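PDB 5YL7: pseudoalteromonas arctica PAMC 21717, which hydrolyses peptide bonds in proteins as a cold-active, calcium-binding serine protease of the subtilase family. Local coordinates for residues P6-Q11 against N22-W27; R131-C136 against S141-G146; D145-A150 against D166-S171; A288-L293 against G327-A332; A292-A297 against S308-T313. All blocks are in the same frame, centred on the assembly; numbering follows the deposited sequence.

Interaction 1: residues P6-Q11 against N22-W27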
# COMPACT_ATOMS: atom_id res chain seq x y z
N PRO A 6 1.43 1.86 21.85
CA PRO A 6 1.14 3.13 22.48
C PRO A 6 0.68 4.19 21.51
O PRO A 6 0.04 5.16 21.91
CB PRO A 6 2.46 3.51 23.13
CG PRO A 6 3.49 2.64 22.37
CD PRO A 6 2.82 1.38 22.09
N ARG A 7 1.02 4.10 20.22
CA ARG A 7 0.50 5.03 19.24
C ARG A 7 -0.81 4.61 18.58
O ARG A 7 -1.29 5.34 17.69
CB ARG A 7 1.57 5.32 18.17
CG ARG A 7 2.84 5.86 18.72
CD ARG A 7 2.71 7.17 19.36
NE ARG A 7 2.39 8.23 18.45
CZ ARG A 7 3.20 8.91 17.71
NH1 ARG A 7 4.50 8.64 17.62
NH2 ARG A 7 2.71 9.90 16.94
N PHE A 8 -1.41 3.51 18.93
CA PHE A 8 -2.70 3.08 18.36
C PHE A 8 -3.71 4.14 18.43
O PHE A 8 -4.44 4.39 17.47
CB PHE A 8 -3.19 1.81 19.01
CG PHE A 8 -4.51 1.35 18.48
CD1 PHE A 8 -4.65 0.73 17.25
CD2 PHE A 8 -5.64 1.62 19.23
CE1 PHE A 8 -5.93 0.39 16.82
CE2 PHE A 8 -6.87 1.28 18.80
CZ PHE A 8 -7.02 0.67 17.61
N ASP A 9 -3.83 4.86 19.55
CA ASP A 9 -4.86 5.84 19.64
C ASP A 9 -4.70 6.99 18.65
O ASP A 9 -5.69 7.63 18.24
CB ASP A 9 -4.95 6.47 21.09
CG ASP A 9 -5.62 5.54 22.07
OD1 ASP A 9 -6.18 4.45 21.74
OD2 ASP A 9 -5.48 5.91 23.26
N ASP A 10 -3.47 7.28 18.22
CA ASP A 10 -3.20 8.26 17.19
C ASP A 10 -3.60 7.75 15.77
O ASP A 10 -3.76 8.57 14.87
CB ASP A 10 -1.69 8.68 17.18
CG ASP A 10 -1.24 9.48 18.40
OD1 ASP A 10 -2.12 10.20 18.91
OD2 ASP A 10 -0.09 9.31 18.81
N GLN A 11 -3.77 6.44 15.65
CA GLN A 11 -4.12 5.84 14.36
C GLN A 11 -5.63 5.80 14.23
O GLN A 11 -6.29 4.81 14.14
CB GLN A 11 -3.50 4.43 14.26
CG GLN A 11 -1.98 4.51 14.21
CD GLN A 11 -1.32 3.19 14.02
OE1 GLN A 11 -1.37 2.29 14.88
NE2 GLN A 11 -0.71 3.00 12.83
N ASN A 22 -12.74 0.35 10.90
CA ASN A 22 -13.53 -0.58 11.71
C ASN A 22 -12.77 -1.87 11.95
O ASN A 22 -13.34 -2.95 11.83
CB ASN A 22 -14.92 -0.83 11.07
CG ASN A 22 -15.94 -1.31 12.06
OD1 ASN A 22 -15.85 -1.01 13.27
ND2 ASN A 22 -16.90 -2.07 11.56
N LEU A 23 -11.50 -1.71 12.36
CA LEU A 23 -10.60 -2.86 12.58
C LEU A 23 -10.80 -3.61 13.91
O LEU A 23 -10.68 -4.83 13.89
CB LEU A 23 -9.20 -2.43 12.41
CG LEU A 23 -8.77 -2.39 10.93
CD1 LEU A 23 -7.54 -1.51 10.75
CD2 LEU A 23 -8.54 -3.81 10.38
N PRO A 24 -11.05 -2.94 15.06
CA PRO A 24 -11.05 -3.75 16.29
C PRO A 24 -11.97 -4.93 16.26
O PRO A 24 -11.52 -6.06 16.70
CB PRO A 24 -11.45 -2.68 17.33
CG PRO A 24 -10.79 -1.42 16.84
CD PRO A 24 -11.06 -1.50 15.33
N THR A 25 -13.16 -4.84 15.76
CA THR A 25 -14.03 -5.94 15.66
C THR A 25 -13.56 -7.00 14.68
O THR A 25 -13.67 -8.22 14.83
CB THR A 25 -15.51 -5.49 15.30
OG1 THR A 25 -15.91 -4.76 16.45
CG2 THR A 25 -16.39 -6.73 15.01
N ALA A 26 -12.95 -6.53 13.52
CA ALA A 26 -12.40 -7.48 12.59
C ALA A 26 -11.32 -8.37 13.21
O ALA A 26 -11.29 -9.58 12.92
CB ALA A 26 -11.84 -6.72 11.38
N TRP A 27 -10.46 -7.74 13.98
CA TRP A 27 -9.33 -8.45 14.63
C TRP A 27 -9.81 -9.52 15.61
O TRP A 27 -8.99 -10.43 15.90
CB TRP A 27 -8.45 -7.46 15.29
CG TRP A 27 -7.62 -6.58 14.32
CD1 TRP A 27 -7.12 -6.93 13.10
CD2 TRP A 27 -7.16 -5.28 14.59
NE1 TRP A 27 -6.39 -5.92 12.62
CE2 TRP A 27 -6.36 -4.87 13.48
CE3 TRP A 27 -7.33 -4.35 15.64
CZ2 TRP A 27 -5.73 -3.66 13.45
CZ3 TRP A 27 -6.77 -3.16 15.60
CH2 TRP A 27 -5.96 -2.78 14.44
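F8 carries its ring with CG anti to the backbone N (chi1 179°), while W27 sets CG anti to its own carbonyl carbon, beside the backbone N (chi1 -71°); these torsions send the two aromatic side chains past each other in opposite directions, and the phenyl's CE1 comes to the edge of the indole. The contact belongs to the N-terminal segment of this subtilase, where a 3-10 turn ending about D10 packs on the short, weakly bonded helix 23-27. F8 CE1 lies in the plane of the indole, 3.8 Å from W27 CZ3. P24 CG sits at the edge of the phenyl ring, near its plane, 4.4 Å from F8 CZ. This is plain apolar packing with no hydrogen bond from one segment to the other. The phenyl ring is also met by the ring of Y15 on helix 12-15, and W27 is fixed from outside by a hydrogen bond from NE1 to V121 O and an edge-to-face pairing with Y123. D5, just before P6, is a ligand of a bound calcium ion, and the F8 side chain lies about 8 Å from a bound calcium ion. Behind F8, R7 NE reaches D10 OD2 at 2.7 Å (N-H...O 156°), a salt bridge within the turn that uses the carboxylate's anti lone pair. On the helix side, L23 CB rests over one face of the indole of W27, 3.7 Å above its plane and offset toward the rim.

Interaction 2: residues R131-C136 against S141-G146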
# COMPACT_ATOMS: atom_id res chain seq x y z
N ARG A 131 11.07 -3.81 -4.39
CA ARG A 131 11.54 -2.49 -4.60
C ARG A 131 11.48 -2.16 -6.09
O ARG A 131 12.21 -2.77 -6.88
CB ARG A 131 12.93 -2.22 -3.99
CG ARG A 131 13.46 -0.87 -4.29
CD ARG A 131 14.64 -0.53 -3.39
NE ARG A 131 15.03 0.83 -3.65
CZ ARG A 131 16.09 1.30 -4.32
NH1 ARG A 131 16.99 0.47 -4.78
NH2 ARG A 131 16.22 2.58 -4.54
N VAL A 132 10.65 -1.21 -6.46
CA VAL A 132 10.46 -0.81 -7.84
C VAL A 132 10.60 0.65 -8.06
O VAL A 132 10.66 1.08 -9.24
CB VAL A 132 9.11 -1.31 -8.38
CG1 VAL A 132 8.96 -2.85 -8.30
CG2 VAL A 132 7.94 -0.62 -7.71
N LEU A 133 10.71 1.45 -7.02
CA LEU A 133 10.81 2.93 -7.08
C LEU A 133 12.08 3.39 -6.39
O LEU A 133 12.40 2.93 -5.28
CB LEU A 133 9.66 3.61 -6.39
CG LEU A 133 8.23 3.18 -6.77
CD1 LEU A 133 7.22 3.93 -5.93
CD2 LEU A 133 7.97 3.45 -8.24
N GLY A 134 12.82 4.26 -7.06
CA GLY A 134 14.00 4.91 -6.52
C GLY A 134 14.04 6.36 -6.78
O GLY A 134 13.02 7.07 -6.77
N LYS A 135 15.26 6.88 -7.01
CA LYS A 135 15.35 8.34 -7.26
C LYS A 135 14.63 8.72 -8.55
O LYS A 135 14.93 8.08 -9.60
CB LYS A 135 16.81 8.73 -7.41
CG LYS A 135 17.58 8.65 -6.09
CD LYS A 135 19.08 8.82 -6.28
CE LYS A 135 19.41 10.21 -6.64
NZ LYS A 135 20.92 10.42 -6.75
N CYS A 136 13.72 9.63 -8.45
CA CYS A 136 12.92 10.13 -9.61
C CYS A 136 11.80 9.18 -9.95
O CYS A 136 11.01 9.50 -10.91
CB CYS A 136 13.75 10.40 -10.88
SG CYS A 136 15.11 11.52 -10.55
N SER A 141 8.42 -0.97 -16.81
CA SER A 141 8.80 -2.31 -17.02
C SER A 141 9.35 -3.04 -15.73
O SER A 141 9.15 -4.23 -15.55
CB SER A 141 9.80 -2.49 -18.20
OG SER A 141 10.80 -1.62 -17.99
N ASP A 142 10.03 -2.22 -14.90
CA ASP A 142 10.46 -2.77 -13.61
C ASP A 142 9.26 -3.02 -12.70
O ASP A 142 9.24 -4.05 -11.99
CB ASP A 142 11.42 -1.82 -12.92
CG ASP A 142 12.79 -1.68 -13.61
OD1 ASP A 142 13.20 -2.57 -14.37
OD2 ASP A 142 13.50 -0.73 -13.18
N ILE A 143 8.33 -2.12 -12.65
CA ILE A 143 7.10 -2.30 -11.88
C ILE A 143 6.38 -3.55 -12.32
O ILE A 143 5.91 -4.36 -11.50
CB ILE A 143 6.23 -1.06 -11.91
CG1 ILE A 143 7.01 0.12 -11.30
CG2 ILE A 143 4.92 -1.32 -11.26
CD1 ILE A 143 6.44 1.47 -11.63
N ALA A 144 6.26 -3.73 -13.63
CA ALA A 144 5.55 -4.91 -14.18
C ALA A 144 6.23 -6.18 -13.83
O ALA A 144 5.59 -7.16 -13.42
CB ALA A 144 5.40 -4.74 -15.69
N ASP A 145 7.56 -6.25 -13.92
CA ASP A 145 8.28 -7.43 -13.48
C ASP A 145 8.10 -7.71 -11.97
O ASP A 145 8.03 -8.83 -11.50
CB ASP A 145 9.72 -7.35 -13.90
CG ASP A 145 9.95 -7.59 -15.35
OD1 ASP A 145 9.04 -8.18 -16.02
OD2 ASP A 145 11.07 -7.30 -15.82
N GLY A 146 8.01 -6.59 -11.21
CA GLY A 146 7.69 -6.73 -9.82
C GLY A 146 6.35 -7.41 -9.51
O GLY A 146 6.24 -8.24 -8.63
O HOH W 1 12.25 1.27 -11.64
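The flat carboxylate of D142 reaches V132 through a water at its OD2: the water donates to D142 OD2 at 2.8 Å and to V132 O at 2.9 Å, tying loop to helix. At the other corner, D142 OD1 accepts from S62 OG and forms a salt bridge with R73, so the group's rotation is probably well defined. The rest of the contact is apolar. V132 and I143 cross at about a right angle, V132 CG2 lying 3.8 Å from I143 CG1; chi1 of -58° turns V132 CG1 beside its backbone N, 3.9 Å from D142 O. G146 leaves room for that methyl, since a beta carbon there would come within 2.9 Å of V132 CG1. L133 CD2 meets I143 CD1 at 4.2 Å. Outside, L133 lies on the backbone of a bound peptide and touches the residues of the probable Ser-His-Asp triad (D41, H100, S281), I143 packs on a modified side chain of that peptide, and C136 is joined to C89 by a disulfide. The loop after strand 126-131 thus folds onto helix 140-150, an arrangement consistent with the S2 and S4 pockets that this loop and helix line in subtilisins.

Interaction 3: residues D145-A150 against D166-S171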
# COMPACT_ATOMS: atom_id res chain seq x y z
N ASP A 145 7.56 -6.25 -13.92
CA ASP A 145 8.28 -7.43 -13.48
C ASP A 145 8.10 -7.71 -11.97
O ASP A 145 8.03 -8.83 -11.50
CB ASP A 145 9.72 -7.35 -13.90
CG ASP A 145 9.95 -7.59 -15.35
OD1 ASP A 145 9.04 -8.18 -16.02
OD2 ASP A 145 11.07 -7.30 -15.82
N GLY A 146 8.01 -6.59 -11.21
CA GLY A 146 7.69 -6.73 -9.82
C GLY A 146 6.35 -7.41 -9.51
O GLY A 146 6.24 -8.24 -8.63
N ILE A 147 5.35 -6.98 -10.31
CA ILE A 147 4.00 -7.59 -10.18
C ILE A 147 4.07 -9.08 -10.49
O ILE A 147 3.59 -9.91 -9.72
CB ILE A 147 3.02 -6.92 -11.15
CG1 ILE A 147 2.79 -5.41 -10.77
CG2 ILE A 147 1.74 -7.68 -11.27
CD1 ILE A 147 2.09 -4.59 -11.84
N ILE A 148 4.73 -9.39 -11.60
CA ILE A 148 4.85 -10.83 -11.99
C ILE A 148 5.54 -11.64 -10.89
O ILE A 148 5.00 -12.66 -10.41
CB ILE A 148 5.62 -10.92 -13.32
CG1 ILE A 148 4.80 -10.30 -14.45
CG2 ILE A 148 5.96 -12.42 -13.62
CD1 ILE A 148 5.63 -9.99 -15.65
N TRP A 149 6.72 -11.15 -10.49
CA TRP A 149 7.50 -11.92 -9.50
C TRP A 149 6.77 -12.05 -8.17
O TRP A 149 6.82 -13.06 -7.48
CB TRP A 149 8.90 -11.26 -9.35
CG TRP A 149 9.83 -11.99 -8.43
CD1 TRP A 149 10.64 -13.08 -8.77
CD2 TRP A 149 10.04 -11.77 -7.04
NE1 TRP A 149 11.33 -13.45 -7.66
CE2 TRP A 149 10.97 -12.72 -6.57
CE3 TRP A 149 9.51 -10.88 -6.11
CZ2 TRP A 149 11.42 -12.75 -5.27
CZ3 TRP A 149 9.94 -10.97 -4.81
CH2 TRP A 149 10.88 -11.91 -4.40
N ALA A 150 6.15 -10.94 -7.73
CA ALA A 150 5.46 -10.90 -6.46
C ALA A 150 4.41 -11.97 -6.38
O ALA A 150 4.15 -12.55 -5.32
CB ALA A 150 4.78 -9.60 -6.26
N ASP A 166 -0.37 -13.35 -1.75
CA ASP A 166 -1.81 -13.36 -1.87
C ASP A 166 -2.42 -12.03 -2.32
O ASP A 166 -3.43 -11.96 -2.97
CB ASP A 166 -2.42 -13.75 -0.51
CG ASP A 166 -1.89 -15.05 0.01
OD1 ASP A 166 -2.28 -16.05 -0.59
OD2 ASP A 166 -1.05 -15.14 0.90
N VAL A 167 -1.68 -10.97 -1.95
CA VAL A 167 -2.17 -9.58 -2.17
C VAL A 167 -0.94 -8.78 -2.68
O VAL A 167 0.14 -8.94 -2.11
CB VAL A 167 -2.68 -8.97 -0.88
CG1 VAL A 167 -3.15 -7.53 -1.09
CG2 VAL A 167 -3.71 -9.81 -0.22
N ILE A 168 -1.15 -7.94 -3.67
CA ILE A 168 -0.16 -6.91 -4.09
C ILE A 168 -0.73 -5.59 -3.71
O ILE A 168 -1.91 -5.27 -4.01
CB ILE A 168 0.11 -7.00 -5.57
CG1 ILE A 168 1.07 -8.20 -5.87
CG2 ILE A 168 0.65 -5.73 -6.16
CD1 ILE A 168 1.09 -8.58 -7.32
N ASN A 169 0.09 -4.74 -3.12
CA ASN A 169 -0.19 -3.30 -2.93
C ASN A 169 0.69 -2.46 -3.80
O ASN A 169 1.93 -2.59 -3.75
CB ASN A 169 -0.01 -2.93 -1.44
CG ASN A 169 -0.44 -1.52 -1.16
OD1 ASN A 169 -1.60 -1.27 -0.85
ND2 ASN A 169 0.50 -0.54 -1.36
N MET A 170 0.11 -1.59 -4.60
CA MET A 170 0.84 -0.61 -5.42
C MET A 170 0.34 0.75 -5.06
O MET A 170 -0.63 1.34 -5.61
CB MET A 170 0.65 -0.80 -6.94
CG MET A 170 1.50 -2.02 -7.40
SD MET A 170 1.63 -2.09 -9.23
CE MET A 170 0.38 -2.81 -9.07
N SER A 171 1.10 1.43 -4.19
CA SER A 171 0.87 2.84 -3.77
C SER A 171 1.71 3.71 -4.66
O SER A 171 2.70 4.34 -4.22
CB SER A 171 1.24 2.97 -2.32
OG SER A 171 0.27 2.41 -1.49
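I147 and M170 cross at about a right angle, the isoleucine's CD1 resting 3.6 Å from M170 SD. This is a helix lying on a parallel sheet: helix 140-150 forms the connection of a beta-alpha-beta crossover from strand 126-131 to strand 167-170 in the subtilase fold, passing over strand 36-41, which lies between them, and the local axes of 145-150 and 167-170 run nearly antiparallel (159°), 9.6 Å apart. M170 CG stands anti to the carbonyl carbon (chi1 -76°), which carries SD to the isoleucine. I168, two residues earlier on the same side of the strand, puts its CD1 against the helix backbone, 3.7 Å from I147 O, and also 4.1 Å from I147 CG2. The same CD1 meets the methyl of A150, whose CB is 4.0 Å away. Replacing I147 by an alanine would probably leave M170 SD without its covering CD1 and I168 CD1 without the I147 CG2 methyl, opening a gap between helix and sheet. In the next shell L40 of strand 36-41 touches both I147 and M170, and A38 meets A150; A185 and A189 of helix 180-191 also pack on I147, A189 on I168 as well. The helix turn that presents A150 to the strand is held by A150 N, which donates to G146 O at 2.8 Å.

Interaction 4: residues A288-L293 against G327-A332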
# COMPACT_ATOMS: atom_id res chain seq x y z
N ALA A 288 -5.36 -3.27 1.18
CA ALA A 288 -4.54 -4.47 1.03
C ALA A 288 -4.54 -5.24 2.31
O ALA A 288 -4.60 -6.46 2.26
CB ALA A 288 -3.13 -4.08 0.58
N GLY A 289 -4.48 -4.53 3.44
CA GLY A 289 -4.54 -5.28 4.71
C GLY A 289 -5.86 -5.96 4.88
O GLY A 289 -5.91 -7.12 5.34
N VAL A 290 -7.00 -5.33 4.56
CA VAL A 290 -8.28 -6.03 4.62
C VAL A 290 -8.34 -7.16 3.67
O VAL A 290 -8.93 -8.22 4.02
CB VAL A 290 -9.47 -5.04 4.54
CG1 VAL A 290 -10.80 -5.79 4.61
CG2 VAL A 290 -9.40 -4.02 5.66
N ALA A 291 -7.77 -7.04 2.47
CA ALA A 291 -7.70 -8.20 1.58
C ALA A 291 -6.97 -9.37 2.24
O ALA A 291 -7.41 -10.53 2.07
CB ALA A 291 -6.99 -7.79 0.28
N ALA A 292 -5.92 -9.12 2.99
CA ALA A 292 -5.26 -10.15 3.76
C ALA A 292 -6.14 -10.70 4.84
O ALA A 292 -6.07 -11.95 5.07
CB ALA A 292 -3.91 -9.66 4.30
N LEU A 293 -6.92 -9.91 5.55
CA LEU A 293 -7.86 -10.44 6.56
C LEU A 293 -8.82 -11.36 5.87
O LEU A 293 -9.13 -12.48 6.40
CB LEU A 293 -8.57 -9.33 7.29
CG LEU A 293 -7.71 -8.29 7.96
CD1 LEU A 293 -8.60 -7.32 8.76
CD2 LEU A 293 -6.64 -8.91 8.84
N GLY A 327 -18.27 2.81 -1.11
CA GLY A 327 -18.29 3.18 0.30
C GLY A 327 -16.89 3.11 0.87
O GLY A 327 -15.93 2.91 0.09
N ILE A 328 -16.78 3.29 2.17
CA ILE A 328 -15.51 3.12 2.89
C ILE A 328 -15.39 1.67 3.29
O ILE A 328 -16.31 1.07 3.86
CB ILE A 328 -15.44 4.03 4.10
CG1 ILE A 328 -15.54 5.51 3.69
CG2 ILE A 328 -14.18 3.77 4.97
CD1 ILE A 328 -15.82 6.47 4.81
N VAL A 329 -14.24 1.05 3.02
CA VAL A 329 -14.00 -0.34 3.44
C VAL A 329 -14.25 -0.51 4.95
O VAL A 329 -13.78 0.33 5.72
CB VAL A 329 -12.56 -0.77 3.02
CG1 VAL A 329 -12.15 -2.08 3.70
CG2 VAL A 329 -12.49 -0.85 1.54
N ASP A 330 -14.99 -1.57 5.23
CA ASP A 330 -15.35 -1.89 6.61
C ASP A 330 -14.77 -3.23 6.91
O ASP A 330 -15.23 -4.24 6.44
CB ASP A 330 -16.90 -1.87 6.73
CG ASP A 330 -17.41 -2.28 8.05
OD1 ASP A 330 -16.69 -2.90 8.86
OD2 ASP A 330 -18.64 -2.02 8.33
N ALA A 331 -13.66 -3.18 7.66
CA ALA A 331 -12.91 -4.45 7.87
C ALA A 331 -13.78 -5.50 8.52
O ALA A 331 -13.68 -6.68 8.19
CB ALA A 331 -11.70 -4.19 8.71
N ALA A 332 -14.51 -5.10 9.53
CA ALA A 332 -15.37 -6.10 10.27
C ALA A 332 -16.38 -6.76 9.39
O ALA A 332 -16.54 -8.01 9.38
CB ALA A 332 -16.02 -5.46 11.45
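Apolar contacts carry this joint. V290 and V329 reach toward each other tip to tip, with V290 CG2 3.9 Å from V329 CG1. The same V290 methyl also lies against A331, 3.8 Å from its CB, so a single branch of the valine bridges the loop and the first turn of the helix that follows. With chi1 at -180°, V290 CG1 stands anti to the backbone N and CG2 beside it; both methyls thereby face the second segment, CG1 reaching V329 CG1 at 4.1 Å. One turn further on, L293 adds a looser touch, its CD1 4.4 Å from A331 CB. The small side chain of A331 brings the backbones close, its CA only 5.9 Å from that of V290.

In the subtilase fold, helix 280-297 starts at the probable catalytic serine and runs buried beside the central sheet; here its 288-293 turns are covered by the chain leading into the C-terminal helix 331-338. On its other side, A288 and A291 pack on V167 of strand 167-170.

Polar bonds fix the covering segment but do not cross to the helix. D330 is the N-cap of helix 331-338: its OD1 accepts from A333 N, and also from N22 ND2, tying the helix start to the N-terminal region. G327 and V329 make backbone hydrogen bonds with A243 of the edge strand 242-245. Within helix 280-297 the turn under V290 is regular, L293 N donating to G289 O at 3.0 Å.

Interaction 5: residues A292-A297 against S308-T313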
# COMPACT_ATOMS: atom_id res chain seq x y z
N ALA A 292 -5.92 -9.12 2.99
CA ALA A 292 -5.26 -10.15 3.76
C ALA A 292 -6.14 -10.70 4.84
O ALA A 292 -6.07 -11.95 5.07
CB ALA A 292 -3.91 -9.66 4.30
N LEU A 293 -6.92 -9.91 5.55
CA LEU A 293 -7.86 -10.44 6.56
C LEU A 293 -8.82 -11.36 5.87
O LEU A 293 -9.13 -12.48 6.40
CB LEU A 293 -8.57 -9.33 7.29
CG LEU A 293 -7.71 -8.29 7.96
CD1 LEU A 293 -8.60 -7.32 8.76
CD2 LEU A 293 -6.64 -8.91 8.84
N ILE A 294 -9.40 -10.97 4.77
CA ILE A 294 -10.30 -11.79 3.99
C ILE A 294 -9.65 -13.05 3.62
O ILE A 294 -10.31 -14.16 3.73
CB ILE A 294 -10.79 -11.01 2.71
CG1 ILE A 294 -11.70 -9.89 3.09
CG2 ILE A 294 -11.42 -11.96 1.73
CD1 ILE A 294 -11.85 -8.83 1.97
N LYS A 295 -8.43 -13.09 3.14
CA LYS A 295 -7.75 -14.31 2.70
C LYS A 295 -7.48 -15.23 3.89
O LYS A 295 -7.53 -16.45 3.66
CB LYS A 295 -6.46 -13.93 1.95
CG LYS A 295 -5.79 -15.08 1.26
CD LYS A 295 -6.62 -15.59 0.10
CE LYS A 295 -5.83 -16.57 -0.75
NZ LYS A 295 -6.52 -17.12 -1.84
N GLN A 296 -7.23 -14.75 5.06
CA GLN A 296 -7.13 -15.65 6.24
C GLN A 296 -8.47 -16.34 6.46
O GLN A 296 -8.53 -17.55 6.66
CB GLN A 296 -6.73 -14.92 7.46
CG GLN A 296 -6.62 -15.86 8.71
CD GLN A 296 -6.51 -15.13 9.97
OE1 GLN A 296 -6.20 -13.95 10.09
NE2 GLN A 296 -6.61 -15.85 11.08
N ALA A 297 -9.55 -15.60 6.42
CA ALA A 297 -10.90 -16.15 6.70
C ALA A 297 -11.33 -17.05 5.59
O ALA A 297 -12.09 -18.03 5.85
CB ALA A 297 -11.87 -15.03 6.90
N SER A 308 -14.89 -8.48 -4.79
CA SER A 308 -16.35 -8.44 -4.54
C SER A 308 -16.63 -8.28 -3.07
O SER A 308 -17.53 -7.47 -2.70
CB SER A 308 -16.97 -9.62 -5.14
OG SER A 308 -18.42 -9.50 -4.89
N ILE A 309 -15.99 -8.97 -2.19
CA ILE A 309 -16.22 -8.84 -0.76
C ILE A 309 -15.88 -7.45 -0.31
O ILE A 309 -16.68 -6.80 0.41
CB ILE A 309 -15.42 -9.92 0.05
CG1 ILE A 309 -16.01 -11.29 -0.19
CG2 ILE A 309 -15.44 -9.59 1.53
CD1 ILE A 309 -15.09 -12.45 0.19
N LEU A 310 -14.75 -6.89 -0.72
CA LEU A 310 -14.34 -5.52 -0.34
C LEU A 310 -15.41 -4.55 -0.78
O LEU A 310 -15.82 -3.66 -0.01
CB LEU A 310 -13.04 -5.15 -0.99
CG LEU A 310 -11.79 -5.81 -0.37
CD1 LEU A 310 -10.58 -5.63 -1.33
CD2 LEU A 310 -11.43 -5.26 1.01
N LYS A 311 -15.87 -4.63 -2.03
CA LYS A 311 -16.82 -3.68 -2.62
C LYS A 311 -18.21 -3.85 -2.01
O LYS A 311 -18.93 -2.86 -1.85
CB LYS A 311 -16.91 -3.84 -4.10
CG LYS A 311 -15.61 -3.41 -4.83
CD LYS A 311 -15.70 -3.53 -6.37
CE LYS A 311 -16.63 -2.49 -6.88
NZ LYS A 311 -16.41 -2.32 -8.36
N SER A 312 -18.59 -5.08 -1.70
CA SER A 312 -19.99 -5.33 -1.31
C SER A 312 -20.25 -5.06 0.14
O SER A 312 -21.42 -5.06 0.54
CB SER A 312 -20.38 -6.76 -1.67
OG SER A 312 -20.18 -7.13 -3.01
N THR A 313 -19.23 -4.89 0.97
CA THR A 313 -19.36 -4.72 2.42
C THR A 313 -18.97 -3.37 2.93
O THR A 313 -18.83 -3.17 4.12
CB THR A 313 -18.59 -5.83 3.18
OG1 THR A 313 -17.19 -5.67 2.89
CG2 THR A 313 -19.05 -7.21 2.77
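The backbone oxygen of S308 is gripped twice by S312: S312 N donates to S308 O at 2.8 Å and S312 OG at 2.7 Å, the two coming from opposite faces of its carbonyl plane. The hydroxyl stands 36° out of that plane, so it does not lie on a lone pair. One residue on, T313 OG1 donates to I309 O at 2.8 Å, and T313 is where the chain leaves helical angles. The serine and threonine hydroxyls thus bind back onto the last turn of helix 303-312.

The apolar contact with helix 280-297 is built round I294. CG1 of the isoleucine is beside its backbone N (chi1 -69°) and the chain extends from there, sending CD1 between two partners: I294 CD1 is 3.7 Å from I309 CG2, and an equal 3.7 Å separates it from L310 CD2. I294 and I309 slide past each other in opposite directions, and I294 CG2 also lies 4.0 Å from I309 CD1. A valine in place of I294, lacking that CD1, would probably open a gap between I309 and L310 and leave the L310 branch less firmly placed.

In this subtilase the long helix 280-297, which begins at the probable catalytic serine, is followed by helix 303-312, which packs against its C-terminal turns; K295 NZ is bonded to P299 O and A301 O in the connection. L310 reaches further, onto V287 and V290. Calcium is close: E307, just before S308, is a ligand of a bound ion together with V218 and D241, and K311 NZ donates to D241 OD1.

In the fold
Interactions 4 and 5 share A292 and L293 on helix 280-297, their centres about 6 Å apart; V290 CG1 meets L310 CD2 at 3.7 Å. Interaction 1 joins this group through L23, whose CD2 lies 3.6 Å from A331 CB. Interactions 2 and 3 form the other pair, sharing D145 and G146 of helix 140-150, with I143 CG2 3.9 Å from M170 SD. Strand 167-170 connects the two groups: V167 CG2 packs 3.9 Å from A291 CB. D41, H100 and S281 form the probable triad, S281 at the start of helix 280-297; interaction 2 borders it through L133, which touches it, while interaction 1 is distant, its centre about 32 Å from that of interaction 2.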